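Local coordinates for NOL1/NOP2/sun family protein (PDB 3M4X), which probably methylates ribosomal RNA, joining an RsmB/RsmF-type methyltransferase domain to a PUA-like domain that probably binds RNA, at residues D26-K37 with W286-G294; E332-E340 with L388-P399. All coordinates share one frame; numbering follows the deposited sequence.

Contact 1. Residues D26-K37 with W286-G294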
# COMPACT_ATOMS: atom_id res chain seq x y z
N ASP A 26 16.52 29.06 2.99
CA ASP A 26 15.86 28.42 1.85
C ASP A 26 14.84 27.40 2.35
O ASP A 26 13.76 27.26 1.78
CB ASP A 26 16.90 27.76 0.94
CG ASP A 26 18.05 28.70 0.62
OD1 ASP A 26 18.01 29.35 -0.44
OD2 ASP A 26 18.99 28.80 1.45
N PHE A 27 15.17 26.73 3.45
CA PHE A 27 14.33 25.71 4.04
C PHE A 27 13.01 26.27 4.54
O PHE A 27 11.94 25.74 4.21
CB PHE A 27 15.09 25.01 5.17
CG PHE A 27 14.29 23.99 5.93
CD1 PHE A 27 13.70 22.92 5.27
CD2 PHE A 27 14.18 24.06 7.31
CE1 PHE A 27 12.97 21.97 5.97
CE2 PHE A 27 13.47 23.11 8.03
CZ PHE A 27 12.86 22.06 7.35
N PHE A 28 13.08 27.34 5.33
CA PHE A 28 11.87 27.98 5.86
C PHE A 28 11.08 28.60 4.73
O PHE A 28 9.85 28.59 4.74
CB PHE A 28 12.22 29.09 6.85
CG PHE A 28 13.00 28.63 8.05
CD1 PHE A 28 14.04 29.39 8.56
CD2 PHE A 28 12.69 27.42 8.68
CE1 PHE A 28 14.77 28.97 9.68
CE2 PHE A 28 13.41 26.99 9.80
CZ PHE A 28 14.46 27.76 10.30
N SER A 29 11.81 29.14 3.75
CA SER A 29 11.20 29.80 2.60
C SER A 29 10.45 28.77 1.74
O SER A 29 9.40 29.07 1.16
CB SER A 29 12.29 30.53 1.81
OG SER A 29 11.85 30.98 0.55
N ALA A 30 10.97 27.54 1.70
CA ALA A 30 10.27 26.47 1.00
C ALA A 30 9.03 26.13 1.80
O ALA A 30 7.96 25.94 1.24
CB ALA A 30 11.16 25.26 0.85
N LEU A 31 9.17 26.08 3.11
CA LEU A 31 8.09 25.66 3.99
C LEU A 31 6.92 26.64 3.97
O LEU A 31 5.76 26.23 3.99
CB LEU A 31 8.61 25.49 5.43
CG LEU A 31 8.85 24.09 6.02
CD1 LEU A 31 9.11 23.00 4.97
CD2 LEU A 31 9.97 24.13 7.06
N GLU A 32 7.22 27.94 3.90
CA GLU A 32 6.17 28.95 3.99
C GLU A 32 5.65 29.47 2.66
O GLU A 32 4.53 29.99 2.59
CB GLU A 32 6.64 30.13 4.86
CG GLU A 32 7.94 30.75 4.41
CD GLU A 32 8.42 31.86 5.33
OE1 GLU A 32 9.08 31.55 6.36
OE2 GLU A 32 8.11 33.03 5.02
N GLN A 33 6.43 29.37 1.59
CA GLN A 33 5.96 29.89 0.31
C GLN A 33 5.78 28.82 -0.77
O GLN A 33 5.18 29.07 -1.81
CB GLN A 33 6.89 30.99 -0.21
CG GLN A 33 6.83 32.29 0.59
CD GLN A 33 5.48 32.99 0.47
OE1 GLN A 33 4.72 32.76 -0.48
NE2 GLN A 33 5.18 33.84 1.44
N GLY A 34 6.30 27.62 -0.52
CA GLY A 34 6.33 26.60 -1.54
C GLY A 34 5.01 25.90 -1.73
O GLY A 34 4.09 26.04 -0.93
N SER A 35 4.91 25.13 -2.81
CA SER A 35 3.69 24.39 -3.12
C SER A 35 3.77 22.93 -2.69
O SER A 35 4.75 22.26 -2.97
CB SER A 35 3.48 24.39 -4.61
OG SER A 35 4.73 24.21 -5.27
N VAL A 36 2.71 22.44 -2.06
CA VAL A 36 2.59 21.00 -1.80
C VAL A 36 2.53 20.22 -3.11
O VAL A 36 1.69 20.49 -3.96
CB VAL A 36 1.33 20.68 -0.98
CG1 VAL A 36 1.04 19.18 -1.02
CG2 VAL A 36 1.49 21.16 0.44
N LYS A 37 3.43 19.25 -3.25
CA LYS A 37 3.53 18.43 -4.45
C LYS A 37 2.47 17.33 -4.45
O LYS A 37 2.17 16.74 -3.41
CB LYS A 37 4.91 17.79 -4.56
CG LYS A 37 6.08 18.73 -4.26
CD LYS A 37 6.11 19.91 -5.22
CE LYS A 37 7.41 20.68 -5.06
NZ LYS A 37 7.35 22.04 -5.65
N TRP A 286 14.68 17.11 1.05
CA TRP A 286 14.46 18.44 1.59
C TRP A 286 13.61 19.24 0.60
O TRP A 286 13.88 19.22 -0.61
CB TRP A 286 15.79 19.17 1.79
CG TRP A 286 16.74 18.62 2.86
CD1 TRP A 286 17.86 17.87 2.64
CD2 TRP A 286 16.66 18.84 4.28
NE1 TRP A 286 18.48 17.59 3.84
CE2 TRP A 286 17.77 18.17 4.86
CE3 TRP A 286 15.77 19.52 5.11
CZ2 TRP A 286 17.99 18.17 6.24
CZ3 TRP A 286 16.00 19.52 6.48
CH2 TRP A 286 17.11 18.85 7.03
N PRO A 287 12.58 19.94 1.09
CA PRO A 287 11.63 20.66 0.23
C PRO A 287 12.29 21.81 -0.54
O PRO A 287 11.85 22.18 -1.63
CB PRO A 287 10.59 21.22 1.21
CG PRO A 287 10.88 20.57 2.54
CD PRO A 287 12.31 20.15 2.52
N HIS A 288 13.33 22.40 0.02
CA HIS A 288 13.99 23.52 -0.64
C HIS A 288 15.01 23.06 -1.68
O HIS A 288 15.56 23.88 -2.42
CB HIS A 288 14.65 24.42 0.40
CG HIS A 288 15.75 23.76 1.18
ND1 HIS A 288 15.51 22.80 2.13
CD2 HIS A 288 17.09 23.94 1.15
CE1 HIS A 288 16.66 22.41 2.65
NE2 HIS A 288 17.63 23.09 2.07
N LYS A 289 15.24 21.76 -1.74
CA LYS A 289 16.38 21.19 -2.45
C LYS A 289 15.93 20.15 -3.47
O LYS A 289 16.37 20.16 -4.62
CB LYS A 289 17.30 20.48 -1.44
CG LYS A 289 18.71 21.03 -1.35
CD LYS A 289 19.57 20.06 -0.55
CE LYS A 289 21.04 20.47 -0.48
NZ LYS A 289 21.86 19.36 0.11
N ASP A 290 15.06 19.25 -3.02
CA ASP A 290 14.63 18.11 -3.80
C ASP A 290 13.16 18.26 -4.15
O ASP A 290 12.53 19.25 -3.79
CB ASP A 290 14.81 16.82 -3.00
CG ASP A 290 16.21 16.66 -2.48
OD1 ASP A 290 17.15 16.68 -3.29
OD2 ASP A 290 16.37 16.51 -1.25
N GLN A 291 12.62 17.27 -4.84
CA GLN A 291 11.20 17.25 -5.14
C GLN A 291 10.43 16.64 -3.98
O GLN A 291 10.91 15.73 -3.33
CB GLN A 291 10.95 16.48 -6.44
CG GLN A 291 11.38 17.27 -7.65
CD GLN A 291 10.90 18.70 -7.57
OE1 GLN A 291 9.75 18.96 -7.20
NE2 GLN A 291 11.78 19.65 -7.90
N GLY A 292 9.24 17.17 -3.71
CA GLY A 292 8.39 16.59 -2.68
C GLY A 292 8.47 17.25 -1.32
O GLY A 292 9.23 18.20 -1.10
N GLU A 293 7.70 16.70 -0.39
CA GLU A 293 7.43 17.34 0.88
C GLU A 293 8.52 17.20 1.95
O GLU A 293 8.77 18.13 2.72
CB GLU A 293 6.08 16.86 1.41
CG GLU A 293 4.93 17.35 0.55
CD GLU A 293 4.94 18.87 0.40
OE1 GLU A 293 5.06 19.37 -0.74
OE2 GLU A 293 4.87 19.55 1.44
N GLY A 294 9.16 16.04 1.98
CA GLY A 294 10.14 15.78 3.02
C GLY A 294 10.01 14.37 3.56
O GLY A 294 8.96 13.96 4.04

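Contact 2. Residues E332-E340 with L388-P399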
# COMPACT_ATOMS: atom_id res chain seq x y z
N GLU A 332 -18.97 -25.02 -10.17
CA GLU A 332 -19.80 -24.59 -11.28
C GLU A 332 -19.29 -23.24 -11.75
O GLU A 332 -18.80 -23.12 -12.88
CB GLU A 332 -21.27 -24.47 -10.85
CG GLU A 332 -21.72 -25.59 -9.93
CD GLU A 332 -23.09 -26.14 -10.28
OE1 GLU A 332 -23.81 -25.48 -11.07
OE2 GLU A 332 -23.45 -27.22 -9.77
N PHE A 333 -19.38 -22.24 -10.88
CA PHE A 333 -18.98 -20.89 -11.23
C PHE A 333 -17.58 -20.84 -11.83
O PHE A 333 -17.36 -20.24 -12.88
CB PHE A 333 -19.06 -19.92 -10.04
CG PHE A 333 -18.48 -18.56 -10.35
CD1 PHE A 333 -19.24 -17.59 -10.97
CD2 PHE A 333 -17.15 -18.29 -10.07
CE1 PHE A 333 -18.70 -16.36 -11.28
CE2 PHE A 333 -16.61 -17.06 -10.38
CZ PHE A 333 -17.38 -16.10 -10.99
N SER A 334 -16.63 -21.47 -11.16
CA SER A 334 -15.24 -21.36 -11.57
C SER A 334 -15.04 -22.02 -12.92
O SER A 334 -14.06 -21.74 -13.62
CB SER A 334 -14.30 -21.96 -10.51
OG SER A 334 -14.55 -23.33 -10.32
N ASN A 335 -15.96 -22.91 -13.28
CA ASN A 335 -15.88 -23.62 -14.54
C ASN A 335 -16.32 -22.76 -15.72
O ASN A 335 -15.57 -22.61 -16.69
CB ASN A 335 -16.71 -24.92 -14.49
CG ASN A 335 -15.93 -26.10 -13.94
OD1 ASN A 335 -14.70 -26.10 -13.90
ND2 ASN A 335 -16.65 -27.13 -13.51
N ASP A 336 -17.54 -22.21 -15.67
CA ASP A 336 -18.01 -21.40 -16.78
C ASP A 336 -17.41 -20.00 -16.77
O ASP A 336 -17.50 -19.26 -17.75
CB ASP A 336 -19.55 -21.39 -16.90
CG ASP A 336 -20.24 -20.74 -15.71
OD1 ASP A 336 -19.82 -19.64 -15.28
OD2 ASP A 336 -21.24 -21.33 -15.23
N PHE A 337 -16.77 -19.63 -15.67
CA PHE A 337 -16.09 -18.35 -15.63
C PHE A 337 -14.59 -18.54 -15.88
O PHE A 337 -13.86 -17.56 -16.05
CB PHE A 337 -16.39 -17.60 -14.33
CG PHE A 337 -15.79 -16.22 -14.27
CD1 PHE A 337 -16.46 -15.13 -14.81
CD2 PHE A 337 -14.56 -16.01 -13.67
CE1 PHE A 337 -15.92 -13.87 -14.76
CE2 PHE A 337 -14.01 -14.75 -13.61
CZ PHE A 337 -14.69 -13.67 -14.16
N HIS A 338 -14.14 -19.79 -15.93
CA HIS A 338 -12.75 -20.12 -16.26
C HIS A 338 -11.72 -19.44 -15.38
O HIS A 338 -10.73 -18.88 -15.87
CB HIS A 338 -12.44 -19.86 -17.75
CG HIS A 338 -13.28 -20.65 -18.69
ND1 HIS A 338 -12.88 -21.86 -19.22
CD2 HIS A 338 -14.53 -20.43 -19.17
CE1 HIS A 338 -13.84 -22.34 -19.99
NE2 HIS A 338 -14.85 -21.49 -19.97
N TYR A 339 -11.95 -19.50 -14.07
CA TYR A 339 -10.93 -19.13 -13.08
C TYR A 339 -10.58 -20.37 -12.24
O TYR A 339 -11.46 -21.11 -11.81
CB TYR A 339 -11.44 -18.01 -12.16
CG TYR A 339 -10.49 -17.67 -11.03
CD1 TYR A 339 -9.56 -16.64 -11.16
CD2 TYR A 339 -10.52 -18.38 -9.83
CE1 TYR A 339 -8.69 -16.34 -10.13
CE2 TYR A 339 -9.66 -18.08 -8.80
CZ TYR A 339 -8.74 -17.06 -8.95
OH TYR A 339 -7.88 -16.75 -7.93
N GLU A 340 -9.29 -20.59 -12.01
CA GLU A 340 -8.85 -21.68 -11.15
C GLU A 340 -7.98 -21.15 -10.00
O GLU A 340 -7.01 -20.43 -10.23
CB GLU A 340 -8.10 -22.72 -11.96
CG GLU A 340 -7.70 -23.97 -11.18
CD GLU A 340 -7.44 -25.17 -12.08
OE1 GLU A 340 -7.19 -24.98 -13.30
OE2 GLU A 340 -7.49 -26.31 -11.58
N LEU A 388 -12.69 -10.07 -6.85
CA LEU A 388 -12.30 -10.98 -7.91
C LEU A 388 -12.33 -10.25 -9.26
O LEU A 388 -11.38 -10.33 -10.05
CB LEU A 388 -13.22 -12.21 -7.92
CG LEU A 388 -13.04 -13.21 -9.07
CD1 LEU A 388 -11.60 -13.63 -9.21
CD2 LEU A 388 -13.93 -14.42 -8.88
N ALA A 389 -13.42 -9.54 -9.51
CA ALA A 389 -13.51 -8.69 -10.70
C ALA A 389 -12.27 -7.81 -10.87
O ALA A 389 -11.66 -7.79 -11.94
CB ALA A 389 -14.78 -7.82 -10.66
N LEU A 390 -11.90 -7.10 -9.81
CA LEU A 390 -10.79 -6.15 -9.84
C LEU A 390 -9.39 -6.77 -9.78
O LEU A 390 -8.39 -6.07 -9.95
CB LEU A 390 -10.94 -5.10 -8.74
CG LEU A 390 -11.76 -3.88 -9.20
CD1 LEU A 390 -13.16 -4.28 -9.67
CD2 LEU A 390 -11.85 -2.82 -8.12
N ALA A 391 -9.31 -8.09 -9.57
CA ALA A 391 -8.04 -8.82 -9.63
C ALA A 391 -7.88 -9.59 -10.93
O ALA A 391 -6.94 -10.38 -11.09
CB ALA A 391 -7.91 -9.77 -8.46
N THR A 392 -8.80 -9.38 -11.87
CA THR A 392 -8.73 -10.09 -13.14
C THR A 392 -7.57 -9.53 -13.94
O THR A 392 -7.45 -8.32 -14.08
CB THR A 392 -10.01 -9.89 -13.99
OG1 THR A 392 -11.15 -10.32 -13.25
CG2 THR A 392 -9.92 -10.70 -15.28
N LYS A 393 -6.73 -10.40 -14.47
CA LYS A 393 -5.63 -9.94 -15.30
C LYS A 393 -5.78 -10.33 -16.78
O LYS A 393 -5.26 -9.68 -17.66
CB LYS A 393 -4.29 -10.43 -14.74
CG LYS A 393 -4.40 -11.51 -13.67
CD LYS A 393 -3.29 -11.37 -12.63
CE LYS A 393 -3.28 -12.56 -11.67
NZ LYS A 393 -2.16 -12.46 -10.68
N LYS A 394 -6.51 -11.41 -17.02
CA LYS A 394 -6.57 -12.02 -18.34
C LYS A 394 -8.01 -11.95 -18.83
O LYS A 394 -8.86 -12.77 -18.48
CB LYS A 394 -6.09 -13.47 -18.28
CG LYS A 394 -6.89 -14.36 -17.30
CD LYS A 394 -6.77 -13.91 -15.84
CE LYS A 394 -8.05 -14.20 -15.05
NZ LYS A 394 -7.95 -13.78 -13.62
N ILE A 395 -8.29 -10.95 -19.63
CA ILE A 395 -9.66 -10.66 -20.01
C ILE A 395 -10.15 -11.54 -21.18
O ILE A 395 -11.35 -11.71 -21.39
CB ILE A 395 -9.81 -9.15 -20.27
CG1 ILE A 395 -10.48 -8.48 -19.07
CG2 ILE A 395 -10.54 -8.87 -21.55
CD1 ILE A 395 -10.65 -7.00 -19.24
N GLU A 396 -9.22 -12.13 -21.92
CA GLU A 396 -9.56 -13.01 -23.04
C GLU A 396 -10.19 -14.31 -22.57
O GLU A 396 -10.87 -14.99 -23.34
CB GLU A 396 -8.32 -13.32 -23.89
CG GLU A 396 -7.14 -13.90 -23.12
CD GLU A 396 -6.15 -12.82 -22.67
OE1 GLU A 396 -6.57 -11.80 -22.08
OE2 GLU A 396 -4.94 -13.00 -22.93
N ASN A 397 -9.99 -14.64 -21.30
CA ASN A 397 -10.28 -15.97 -20.78
C ASN A 397 -11.63 -16.12 -20.11
O ASN A 397 -12.06 -17.24 -19.84
CB ASN A 397 -9.19 -16.36 -19.77
CG ASN A 397 -7.83 -16.57 -20.42
OD1 ASN A 397 -7.74 -16.95 -21.59
ND2 ASN A 397 -6.77 -16.34 -19.66
N ILE A 398 -12.28 -15.01 -19.80
CA ILE A 398 -13.52 -15.05 -19.03
C ILE A 398 -14.67 -14.35 -19.76
O ILE A 398 -14.42 -13.53 -20.64
CB ILE A 398 -13.35 -14.36 -17.67
CG1 ILE A 398 -13.06 -12.88 -17.90
CG2 ILE A 398 -12.23 -15.02 -16.85
CD1 ILE A 398 -12.68 -12.18 -16.66
N PRO A 399 -15.92 -14.66 -19.38
CA PRO A 399 -17.10 -14.01 -19.95
C PRO A 399 -17.13 -12.52 -19.60
O PRO A 399 -17.16 -12.14 -18.42
CB PRO A 399 -18.28 -14.75 -19.29
CG PRO A 399 -17.72 -16.05 -18.87
CD PRO A 399 -16.29 -15.74 -18.44

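Contact 1. Residues D26-K37 with W286-G294
Ala30 on the last turns of helix 24-33 comes nearest His288 in the loop 286-294, CA to CA 5.0 Å, and after the helix ends the chain returns to the loop where Lys37 passes Gly292. Phe27, Trp286 and His288 form an aromatic cluster at the helix end of the contact. Trp286 turns the edge of its six-membered ring onto a face of Phe27, a T-shaped pair with planes at 90° and centroids 5.4 Å apart. Leu31 CD2 lies over the opposite face of Phe27, and Pro287 CD meets the ring at its edge. His288 holds CG between its own backbone N and carbonyl carbon (chi1 64°). This brings one face of the imidazole onto Phe27, whose CB makes a CH-pi contact 4.1 Å from the His288 ring centroid. Its NE2 is hydrogen-bonded to Glu23. Ala30 CB rests on His288 CB at 3.6 Å, and Leu31 CD1 touches Pro287 CG at 3.9 Å. These contacts join the N-terminal domain of the RsmF family to the Rossmann-like methyltransferase domain, through the loop between strands 283-285 and 295-302. The first turn of the loop is braced by a nearly straight bond from Trp286 N to the anti lone pair of Asp290 OD2. Beyond the helix the contact turns polar. Lys37 N gives a hydrogen bond of 3.0 Å to Glu293 OE1, meeting the oxygen from above the carboxylate plane, 38° out of it. The same oxygen forms a salt bridge with Arg192, so two donors grip it. Arg192 also bonds Ala30 O in the last turn of the helix. The Lys37 side chain is bent, and its CG lies 3.5 Å from Gly292 CA. Further out, Lys37 CE reaches Gln291 OE1 at 3.6 Å.

Contact 2. Residues E332-E340 with L388-P399
Phe337 and Ile398 make the tight part of this contact, lying side by side and pointing the same way. Ile398 CB sits over a face of the Phe337 ring, a CH-pi contact 4.0 Å from the centroid and 18° off the normal. Ile398 CD1 reaches farther along the ring, to 3.5 Å from Phe337 CZ. Pro399 CD comes obliquely to Phe337 CD1, at 3.7 Å. Phe337 CG is anti to the backbone N (chi1 -176°), which carries the ring across to Ile398. Leu388 divides its two methyl groups: CD2 meets Phe333 CE2, and CD1 lies over a face of Tyr339, 4.1 Å from CE1. No hydrogen bond crosses between the segments.

The rim is looser. His338 is exposed there and, at positive phi, is the C-prime residue of a Schellman motif that ends the helix. Its CB touches Asn397 O at 3.4 Å, while Asn335 O lies over the centre of its ring. Separately, Lys394 NZ approaches the edge of Tyr339, whose OH is hydrogen-bonded to Glu354.

The first C-terminal domain of the RsmF family, with the end of helix 324-336, here meets the chain entering the sheet of the PUA-like domain. Tyr339 leans on Leu372 and Leu374 of strand 372-378. Ile398 packs on Leu427 of strand 426-430, and Phe333 and Phe337 both meet Phe437 of strand 433-441.

In the fold
After helix 10-20 the chain forms helix 24-33, the helical side of contact 1. It then runs through the rest of the N-terminal domain and most of the Rossmann-like core before residues 286-294 of that core come back to the helix. This long loop of 248 residues ties the N-terminal domain to the core. Contact 1 closes before contact 2 opens, so the two are in series and neither nest nor cross. Contact 2 spans only 47 residues. They include the four-stranded antiparallel sheet, and the contact joins helix 324-336 to the chain leading into the PUA-like domain. The centres of contacts 1 and 2 are about 47 Å apart, on opposite sides of the chain's centre.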